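Local coordinates for protein GrgF (Penicillium sp. sh18, PDB 6LZH) that is a polyketide transferase of the alpha/beta hydrolase fold that takes part in gregatin A biosynthesis, where two polyketide chains are fused, at residues G18-G23 against A73-P78. Residues are numbered along the deposited sequence; the frame is centred on the assembly and turned at random.
Sequences GLTLRG and ASDGEP
Arg22 reaches Asp75 with its chain extended from CG to NE, while chi1 of Asp75 (-71°) sets CG anti to its own carbonyl carbon, beside the backbone N. In the resulting salt bridge Arg22 NH1 lies 2.9 Å from Asp75 OD1, and the N-H points almost straight at it. The oxygen sits in the guanidinium plane, yet NH1 meets it from above the carboxylate plane, and the two planes are 62° apart. Arg22 NH1 also donates to Ala73 O at 3.0 Å, and a water accepting from Arg22 NH2 and donating to Asp75 OD2 bridges the same two side chains. Thr20 CG2 lies over the centre of one guanidinium face, 3.5 Å above it, and Glu12 on the neighbouring strand takes NE in a second salt bridge. The bonds to Ala73 and Asp75 tie the start of strand 20-26, second in the mixed sheet of the alpha/beta hydrolase fold, to the loop running from strand 62-66 to helix 84-99. Thr20 and Asp75 grip each other twice: Asp75 N donates to Thr20 O at 2.9 Å, and Thr20 N to Asp75 OD2 at 3.2 Å. One residue along, the buried hydroxyl of Ser74 accepts from Arg22 N (2.9 Å to Ser74 OG) and also bonds Asp67 O. Leu19 CD2 packs on Gly76 CA at 4.1 Å and Leu21 CD2 on Ser74 CB, both leucines also touching His90 of helix 84-99.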
loop_
_atom_site.group_PDB
_atom_site.type_symbol
_atom_site.label_atom_id
_atom_site.label_comp_id
_atom_site.label_asym_id
_atom_site.label_seq_id
_atom_site.Cartn_x
_atom_site.Cartn_y
_atom_site.Cartn_z
ATOM N N GLY A 18 15.250 3.561 -7.047
ATOM C CA GLY A 18 16.153 3.557 -8.181
ATOM C C GLY A 18 15.672 4.208 -9.457
ATOM O O GLY A 18 16.332 4.051 -10.493
ATOM N N LEU A 19 14.562 4.932 -9.433
ATOM C CA LEU A 19 14.059 5.577 -10.638
ATOM C C LEU A 19 14.564 7.010 -10.738
ATOM O O LEU A 19 14.779 7.675 -9.724
ATOM C CB LEU A 19 12.530 5.602 -10.634
ATOM C CG LEU A 19 11.868 4.249 -10.416
ATOM C CD1 LEU A 19 10.438 4.458 -10.043
ATOM C CD2 LEU A 19 11.983 3.447 -11.686
ATOM N N THR A 20 14.708 7.493 -11.977
ATOM C CA THR A 20 14.903 8.913 -12.241
ATOM C C THR A 20 13.552 9.546 -12.549
ATOM O O THR A 20 12.868 9.131 -13.487
ATOM C CB THR A 20 15.852 9.142 -13.419
ATOM O OG1 THR A 20 17.141 8.601 -13.119
ATOM C CG2 THR A 20 15.997 10.626 -13.678
ATOM N N LEU A 21 13.165 10.532 -11.757
ATOM C CA LEU A 21 11.992 11.343 -12.042
ATOM C C LEU A 21 12.466 12.672 -12.594
ATOM O O LEU A 21 13.489 13.200 -12.151
ATOM C CB LEU A 21 11.163 11.586 -10.783
ATOM C CG LEU A 21 10.707 10.344 -10.010
ATOM C CD1 LEU A 21 9.728 10.759 -8.921
ATOM C CD2 LEU A 21 10.086 9.301 -10.942
ATOM N N ARG A 22 11.721 13.220 -13.540
ATOM C CA ARG A 22 12.153 14.432 -14.224
ATOM C C ARG A 22 11.076 15.493 -14.130
ATOM O O ARG A 22 9.880 15.186 -14.063
ATOM C CB ARG A 22 12.499 14.132 -15.699
ATOM C CG ARG A 22 13.636 13.109 -15.839
ATOM C CD ARG A 22 14.047 12.778 -17.283
ATOM N NE ARG A 22 15.167 11.830 -17.287
ATOM C CZ ARG A 22 15.039 10.507 -17.173
ATOM N NH1 ARG A 22 13.845 9.944 -17.079
ATOM N NH2 ARG A 22 16.117 9.733 -17.165
ATOM N N GLY A 23 11.511 16.743 -14.125
ATOM C CA GLY A 23 10.565 17.812 -13.969
ATOM C C GLY A 23 11.198 19.159 -14.201
ATOM O O GLY A 23 12.260 19.281 -14.823
ATOM N N ALA A 73 8.035 12.471 -18.836
ATOM C CA ALA A 73 9.473 12.301 -19.032
ATOM C C ALA A 73 10.142 11.407 -17.988
ATOM O O ALA A 73 11.346 11.152 -18.101
ATOM C CB ALA A 73 10.158 13.671 -19.034
ATOM N N SER A 74 9.416 10.943 -16.974
ATOM C CA SER A 74 10.026 10.203 -15.876
ATOM C C SER A 74 10.190 8.730 -16.220
ATOM O O SER A 74 9.437 8.168 -17.021
ATOM C CB SER A 74 9.192 10.344 -14.592
ATOM O OG SER A 74 9.381 11.646 -14.056
ATOM N N ASP A 75 11.191 8.109 -15.596
ATOM C CA ASP A 75 11.364 6.665 -15.663
ATOM C C ASP A 75 10.160 5.958 -15.053
ATOM O O ASP A 75 9.330 6.561 -14.373
ATOM C CB ASP A 75 12.616 6.212 -14.904
ATOM C CG ASP A 75 13.906 6.605 -15.592
ATOM O OD1 ASP A 75 13.861 7.109 -16.731
ATOM O OD2 ASP A 75 14.965 6.417 -14.970
ATOM N N GLY A 76 10.102 4.646 -15.274
ATOM C CA GLY A 76 9.113 3.810 -14.630
ATOM C C GLY A 76 8.362 2.927 -15.602
ATOM O O GLY A 76 7.913 3.401 -16.652
ATOM N N GLU A 77 8.220 1.644 -15.267
ATOM C CA GLU A 77 7.482 0.680 -16.073
ATOM C C GLU A 77 6.567 -0.143 -15.179
ATOM O O GLU A 77 6.942 -0.461 -14.045
ATOM C CB GLU A 77 8.427 -0.264 -16.832
ATOM C CG GLU A 77 9.311 0.423 -17.844
ATOM C CD GLU A 77 8.544 0.882 -19.057
ATOM O OE1 GLU A 77 7.520 0.251 -19.396
ATOM O OE2 GLU A 77 8.969 1.869 -19.683
ATOM N N PRO A 78 5.347 -0.473 -15.634
ATOM C CA PRO A 78 4.687 -0.003 -16.859
ATOM C C PRO A 78 4.408 1.505 -16.829
ATOM O O PRO A 78 4.381 2.092 -15.742
ATOM C CB PRO A 78 3.361 -0.774 -16.874
ATOM C CG PRO A 78 3.533 -1.898 -15.880
ATOM C CD PRO A 78 4.482 -1.374 -14.854
HETATM O O HOH W 1 17.051 6.905 -16.371
#